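Local coordinates for TRAP dicarboxylate transporter-DctP subunit (Rhodobacter sphaeroides, PDB 4PE3), which probably binds a small organic acid in the periplasm and delivers it to a TRAP-type membrane transporter, at residues N45-L59 and K262-Q274. Numbering follows the deposited sequence.
Sequences NFELQHVFADKVKEL and KITEAQKIFQQTQ
Phe-52 and Phe-270 meet at the middle of an antiparallel helix pair that lies against the five-stranded sheet of one domain of this two-domain solute-binding protein. The helix of 45-59 and the long helix through 262-274 run at 152° to each other, their axes 8.0 Å apart at closest, and the packing is knobs-into-holes. Phe-52 enters the hole formed by Ile-263, Ala-266, Gln-267 and Phe-270. With CG anti to the backbone N (chi1 174°), its ring presents an edge to the backbone, CE1 of Phe-52 lying 3.9 Å from Ile-263 O, while Val-56 CG2 sits over one face. In return, Phe-270 fits among Leu-48, Gln-49, Val-51 and Phe-52, where its CZ is 3.7 Å from Gln-49 CG. Both rings also touch Val-245 of the sheet.

At Ala-266 the backbones come close, its CA 5.0 Å from the CA of Lys-55. The alanine methyl lies among Phe-52, Lys-55, Val-56 and Leu-59, and its CB is a tight 3.4 Å from Val-56 CG2. Toward the C-terminal end of 45-59, the side chain of Leu-59 is a further knob, set among Lys-262, Glu-265, Ala-266 and Ile-269, with CD2 doing most of the touching. The aliphatic part of Lys-55 crosses Ile-269 at about a right angle, Lys-55 CG lying 3.8 Å from Ile-269 CG2. The lysine chain then bends at chi2 and carries NZ away to a salt bridge with Glu-58 OE1.

Polar contacts gather at the other end of the pair. Gln-49 OE1 is hydrogen-bonded to Ser-37, and its NE2 donates to a water that also accepts from Gln-274 NE2. That second amide reaches along an extended side chain to Asn-45, the two amide planes steeply inclined to each other; NE2 of Gln-274 donates to OD1 of Asn-45 at 2.9 Å, bent at the hydrogen (137°) and approaching from above the carbonyl plane.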
loop_
_atom_site.group_PDB
_atom_site.type_symbol
_atom_site.label_atom_id
_atom_site.label_comp_id
_atom_site.label_asym_id
_atom_site.label_seq_id
_atom_site.Cartn_x
_atom_site.Cartn_y
_atom_site.Cartn_z
ATOM N N ASN A 45 -9.496 -5.218 7.543
ATOM C CA ASN A 45 -8.706 -5.841 6.504
ATOM C C ASN A 45 -8.484 -7.319 6.821
ATOM O O ASN A 45 -8.491 -8.146 5.922
ATOM C CB ASN A 45 -7.404 -5.063 6.304
ATOM C CG ASN A 45 -7.652 -3.706 5.668
ATOM O OD1 ASN A 45 -8.369 -3.606 4.676
ATOM N ND2 ASN A 45 -7.106 -2.669 6.266
ATOM N N PHE A 46 -8.303 -7.658 8.092
ATOM C CA PHE A 46 -8.294 -9.056 8.484
ATOM C C PHE A 46 -9.571 -9.736 8.020
ATOM O O PHE A 46 -9.562 -10.819 7.442
ATOM C CB PHE A 46 -8.160 -9.217 9.996
ATOM C CG PHE A 46 -8.064 -10.647 10.406
ATOM C CD1 PHE A 46 -6.848 -11.327 10.322
ATOM C CD2 PHE A 46 -9.183 -11.338 10.848
ATOM C CE1 PHE A 46 -6.755 -12.656 10.672
ATOM C CE2 PHE A 46 -9.103 -12.666 11.205
ATOM C CZ PHE A 46 -7.873 -13.330 11.116
ATOM N N GLU A 47 -10.712 -9.114 8.304
ATOM C CA GLU A 47 -11.978 -9.704 7.863
ATOM C C GLU A 47 -12.080 -9.910 6.351
ATOM O O GLU A 47 -12.583 -10.937 5.879
ATOM C CB GLU A 47 -13.153 -8.868 8.367
ATOM C CG GLU A 47 -13.395 -9.032 9.845
ATOM C CD GLU A 47 -13.740 -10.459 10.163
ATOM O OE1 GLU A 47 -14.654 -11.019 9.519
ATOM O OE2 GLU A 47 -13.066 -11.028 11.006
ATOM N N LEU A 48 -11.581 -8.943 5.596
ATOM C CA LEU A 48 -11.576 -9.060 4.143
ATOM C C LEU A 48 -10.674 -10.203 3.684
ATOM O O LEU A 48 -10.936 -10.835 2.648
ATOM C CB LEU A 48 -11.167 -7.731 3.485
ATOM C CG LEU A 48 -12.266 -6.652 3.436
ATOM C CD1 LEU A 48 -11.699 -5.232 3.201
ATOM C CD2 LEU A 48 -13.274 -6.985 2.378
ATOM N N GLN A 49 -9.625 -10.470 4.450
ATOM C CA GLN A 49 -8.709 -11.553 4.097
ATOM C C GLN A 49 -9.372 -12.927 4.175
ATOM O O GLN A 49 -8.895 -13.878 3.548
ATOM C CB GLN A 49 -7.452 -11.475 4.963
ATOM C CG GLN A 49 -6.586 -10.295 4.602
ATOM C CD GLN A 49 -5.584 -9.939 5.657
ATOM O OE1 GLN A 49 -5.339 -10.706 6.579
ATOM N NE2 GLN A 49 -5.007 -8.758 5.550
ATOM N N HIS A 50 -10.480 -13.053 4.910
ATOM C CA HIS A 50 -11.222 -14.311 4.897
ATOM C C HIS A 50 -11.636 -14.671 3.455
ATOM O O HIS A 50 -11.843 -15.842 3.143
ATOM C CB HIS A 50 -12.520 -14.264 5.693
ATOM C CG HIS A 50 -12.375 -14.222 7.184
ATOM N ND1 HIS A 50 -11.692 -15.164 7.931
ATOM C CD2 HIS A 50 -12.957 -13.394 8.076
ATOM C CE1 HIS A 50 -11.839 -14.888 9.222
ATOM N NE2 HIS A 50 -12.589 -13.806 9.334
ATOM N N VAL A 51 -11.824 -13.671 2.600
ATOM C CA VAL A 51 -12.210 -13.936 1.204
ATOM C C VAL A 51 -11.174 -14.814 0.506
ATOM O O VAL A 51 -11.531 -15.704 -0.248
ATOM C CB VAL A 51 -12.478 -12.634 0.428
ATOM C CG1 VAL A 51 -12.799 -12.910 -1.032
ATOM C CG2 VAL A 51 -13.627 -11.881 1.082
ATOM N N PHE A 52 -9.897 -14.576 0.785
ATOM C CA PHE A 52 -8.855 -15.411 0.187
ATOM C C PHE A 52 -9.024 -16.852 0.620
ATOM O O PHE A 52 -9.107 -17.758 -0.218
ATOM C CB PHE A 52 -7.471 -14.902 0.563
ATOM C CG PHE A 52 -6.351 -15.792 0.110
ATOM C CD1 PHE A 52 -6.175 -16.100 -1.239
ATOM C CD2 PHE A 52 -5.459 -16.305 1.034
ATOM C CE1 PHE A 52 -5.116 -16.923 -1.651
ATOM C CE2 PHE A 52 -4.395 -17.120 0.619
ATOM C CZ PHE A 52 -4.231 -17.419 -0.707
ATOM N N ALA A 53 -9.103 -17.071 1.921
ATOM C CA ALA A 53 -9.257 -18.426 2.415
ATOM C C ALA A 53 -10.525 -19.082 1.865
ATOM O O ALA A 53 -10.496 -20.229 1.409
ATOM C CB ALA A 53 -9.273 -18.442 3.944
ATOM N N ASP A 54 -11.638 -18.360 1.891
ATOM C CA ASP A 54 -12.923 -18.919 1.465
ATOM C C ASP A 54 -12.944 -19.273 -0.022
ATOM O O ASP A 54 -13.519 -20.295 -0.426
ATOM C CB ASP A 54 -14.071 -17.948 1.800
ATOM C CG ASP A 54 -14.337 -17.857 3.299
ATOM O OD1 ASP A 54 -13.940 -18.790 4.027
ATOM O OD2 ASP A 54 -14.943 -16.864 3.754
ATOM N N LYS A 55 -12.305 -18.441 -0.841
ATOM C CA LYS A 55 -12.304 -18.670 -2.278
ATOM C C LYS A 55 -11.341 -19.783 -2.661
ATOM O O LYS A 55 -11.568 -20.479 -3.648
ATOM C CB LYS A 55 -11.995 -17.377 -3.031
ATOM C CG LYS A 55 -13.109 -16.343 -2.944
ATOM C CD LYS A 55 -14.408 -16.893 -3.514
ATOM C CE LYS A 55 -15.572 -15.960 -3.263
ATOM N NZ LYS A 55 -16.825 -16.549 -3.804
ATOM N N VAL A 56 -10.272 -19.961 -1.891
ATOM C CA VAL A 56 -9.373 -21.091 -2.146
ATOM C C VAL A 56 -10.159 -22.379 -1.943
ATOM O O VAL A 56 -10.130 -23.268 -2.785
ATOM C CB VAL A 56 -8.117 -21.054 -1.248
ATOM C CG1 VAL A 56 -7.349 -22.366 -1.327
ATOM C CG2 VAL A 56 -7.214 -19.884 -1.630
ATOM N N LYS A 57 -10.904 -22.460 -0.851
ATOM C CA LYS A 57 -11.683 -23.666 -0.576
ATOM C C LYS A 57 -12.767 -23.884 -1.632
ATOM O O LYS A 57 -12.970 -25.001 -2.095
ATOM C CB LYS A 57 -12.306 -23.576 0.811
ATOM C CG LYS A 57 -13.159 -24.777 1.185
ATOM C CD LYS A 57 -13.785 -24.564 2.552
ATOM C CE LYS A 57 -13.351 -25.621 3.546
ATOM N NZ LYS A 57 -14.019 -26.921 3.285
ATOM N N GLU A 58 -13.457 -22.817 -2.015
ATOM C CA GLU A 58 -14.523 -22.920 -3.007
ATOM C C GLU A 58 -14.008 -23.344 -4.381
ATOM O O GLU A 58 -14.543 -24.269 -4.997
ATOM C CB GLU A 58 -15.270 -21.586 -3.125
ATOM C CG GLU A 58 -16.384 -21.407 -2.108
ATOM C CD GLU A 58 -16.931 -19.989 -2.080
ATOM O OE1 GLU A 58 -16.611 -19.205 -2.998
ATOM O OE2 GLU A 58 -17.679 -19.662 -1.134
ATOM N N LEU A 59 -12.965 -22.673 -4.856
ATOM C CA LEU A 59 -12.467 -22.873 -6.207
ATOM C C LEU A 59 -11.852 -24.250 -6.364
ATOM O O LEU A 59 -11.909 -24.834 -7.447
ATOM C CB LEU A 59 -11.447 -21.783 -6.574
ATOM C CG LEU A 59 -12.020 -20.458 -7.097
ATOM C CD1 LEU A 59 -13.152 -19.964 -6.234
ATOM C CD2 LEU A 59 -10.930 -19.391 -7.204
ATOM N N LYS A 262 -5.947 -21.898 -9.348
ATOM C CA LYS A 262 -7.099 -21.629 -8.504
ATOM C C LYS A 262 -6.732 -20.760 -7.310
ATOM O O LYS A 262 -7.492 -19.860 -6.940
ATOM C CB LYS A 262 -7.740 -22.930 -8.029
ATOM C CG LYS A 262 -8.344 -23.738 -9.161
ATOM C CD LYS A 262 -9.277 -24.797 -8.642
ATOM C CE LYS A 262 -9.617 -25.812 -9.714
ATOM N NZ LYS A 262 -9.721 -27.187 -9.142
ATOM N N ILE A 263 -5.577 -21.017 -6.707
ATOM C CA ILE A 263 -5.106 -20.180 -5.595
ATOM C C ILE A 263 -4.801 -18.757 -6.074
ATOM O O ILE A 263 -5.156 -17.776 -5.407
ATOM C CB ILE A 263 -3.863 -20.789 -4.918
ATOM C CG1 ILE A 263 -4.239 -22.119 -4.246
ATOM C CG2 ILE A 263 -3.245 -19.812 -3.901
ATOM C CD1 ILE A 263 -3.042 -22.929 -3.804
ATOM N N THR A 264 -4.180 -18.615 -7.235
ATOM C CA THR A 264 -3.935 -17.286 -7.783
ATOM C C THR A 264 -5.272 -16.600 -8.050
ATOM O O THR A 264 -5.437 -15.405 -7.787
ATOM C CB THR A 264 -3.094 -17.399 -9.069
ATOM O OG1 THR A 264 -1.796 -17.902 -8.733
ATOM C CG2 THR A 264 -2.947 -16.067 -9.728
ATOM N N GLU A 265 -6.245 -17.358 -8.534
ATOM C CA GLU A 265 -7.566 -16.815 -8.818
ATOM C C GLU A 265 -8.239 -16.347 -7.524
ATOM O O GLU A 265 -8.806 -15.251 -7.472
ATOM C CB GLU A 265 -8.424 -17.872 -9.511
ATOM C CG GLU A 265 -9.761 -17.367 -10.024
ATOM C CD GLU A 265 -10.565 -18.441 -10.745
ATOM O OE1 GLU A 265 -11.749 -18.174 -11.047
ATOM O OE2 GLU A 265 -10.022 -19.543 -11.015
ATOM N N ALA A 266 -8.172 -17.177 -6.481
ATOM C CA ALA A 266 -8.730 -16.819 -5.178
ATOM C C ALA A 266 -8.119 -15.525 -4.659
ATOM O O ALA A 266 -8.810 -14.664 -4.110
ATOM C CB ALA A 266 -8.515 -17.955 -4.167
ATOM N N GLN A 267 -6.810 -15.402 -4.819
ATOM C CA GLN A 267 -6.094 -14.210 -4.376
ATOM C C GLN A 267 -6.588 -12.983 -5.118
ATOM O O GLN A 267 -6.764 -11.924 -4.512
ATOM C CB GLN A 267 -4.576 -14.401 -4.567
ATOM C CG GLN A 267 -3.729 -13.377 -3.802
ATOM C CD GLN A 267 -3.722 -12.010 -4.456
ATOM O OE1 GLN A 267 -3.773 -11.888 -5.672
ATOM N NE2 GLN A 267 -3.685 -10.976 -3.636
ATOM N N LYS A 268 -6.784 -13.119 -6.428
ATOM C CA LYS A 268 -7.273 -12.022 -7.261
ATOM C C LYS A 268 -8.671 -11.603 -6.803
ATOM O O LYS A 268 -9.000 -10.416 -6.765
ATOM C CB LYS A 268 -7.310 -12.450 -8.726
ATOM C CG LYS A 268 -7.752 -11.381 -9.698
ATOM C CD LYS A 268 -6.745 -10.243 -9.753
ATOM C CE LYS A 268 -7.171 -9.190 -10.746
ATOM N NZ LYS A 268 -6.226 -8.059 -10.748
ATOM N N ILE A 269 -9.497 -12.576 -6.446
ATOM C CA ILE A 269 -10.840 -12.271 -5.966
ATOM C C ILE A 269 -10.770 -11.514 -4.638
ATOM O O ILE A 269 -11.465 -10.513 -4.447
ATOM C CB ILE A 269 -11.696 -13.538 -5.820
ATOM C CG1 ILE A 269 -12.000 -14.126 -7.191
ATOM C CG2 ILE A 269 -13.002 -13.222 -5.087
ATOM C CD1 ILE A 269 -12.503 -15.571 -7.117
ATOM N N PHE A 270 -9.927 -11.973 -3.720
ATOM C CA PHE A 270 -9.707 -11.262 -2.472
ATOM C C PHE A 270 -9.246 -9.823 -2.756
ATOM O O PHE A 270 -9.790 -8.861 -2.207
ATOM C CB PHE A 270 -8.692 -12.021 -1.593
ATOM C CG PHE A 270 -7.901 -11.149 -0.662
ATOM C CD1 PHE A 270 -8.522 -10.390 0.322
ATOM C CD2 PHE A 270 -6.528 -11.086 -0.770
ATOM C CE1 PHE A 270 -7.787 -9.600 1.163
ATOM C CE2 PHE A 270 -5.786 -10.285 0.071
ATOM C CZ PHE A 270 -6.409 -9.527 1.030
ATOM N N GLN A 271 -8.246 -9.697 -3.631
ATOM C CA GLN A 271 -7.695 -8.394 -3.961
ATOM C C GLN A 271 -8.797 -7.447 -4.439
ATOM O O GLN A 271 -8.898 -6.304 -3.974
ATOM C CB GLN A 271 -6.621 -8.573 -5.028
ATOM C CG GLN A 271 -6.108 -7.298 -5.662
ATOM C CD GLN A 271 -5.587 -7.560 -7.041
ATOM O OE1 GLN A 271 -6.273 -7.313 -8.019
ATOM N NE2 GLN A 271 -4.390 -8.115 -7.127
ATOM N N GLN A 272 -9.612 -7.907 -5.376
ATOM C CA GLN A 272 -10.646 -7.062 -5.967
ATOM C C GLN A 272 -11.763 -6.726 -4.978
ATOM O O GLN A 272 -12.278 -5.610 -4.955
ATOM C CB GLN A 272 -11.201 -7.724 -7.225
ATOM C CG GLN A 272 -10.189 -7.755 -8.372
ATOM C CD GLN A 272 -9.897 -6.357 -8.886
ATOM O OE1 GLN A 272 -10.817 -5.637 -9.281
ATOM N NE2 GLN A 272 -8.628 -5.940 -8.827
ATOM N N THR A 273 -12.134 -7.695 -4.155
ATOM C CA THR A 273 -13.169 -7.466 -3.149
ATOM C C THR A 273 -12.689 -6.417 -2.156
ATOM O O THR A 273 -13.463 -5.540 -1.740
ATOM C CB THR A 273 -13.520 -8.768 -2.404
ATOM O OG1 THR A 273 -13.978 -9.732 -3.359
ATOM C CG2 THR A 273 -14.586 -8.535 -1.327
ATOM N N GLN A 274 -11.432 -6.508 -1.752
ATOM C CA GLN A 274 -10.844 -5.547 -0.841
ATOM C C GLN A 274 -10.817 -4.144 -1.469
ATOM O O GLN A 274 -11.269 -3.180 -0.867
ATOM C CB GLN A 274 -9.447 -5.968 -0.410
ATOM C CG GLN A 274 -8.728 -4.953 0.468
ATOM C CD GLN A 274 -7.539 -5.543 1.185
ATOM O OE1 GLN A 274 -6.682 -6.148 0.563
ATOM N NE2 GLN A 274 -7.476 -5.356 2.500
HETATM O O HOH W 1 -4.922 -6.491 3.659
#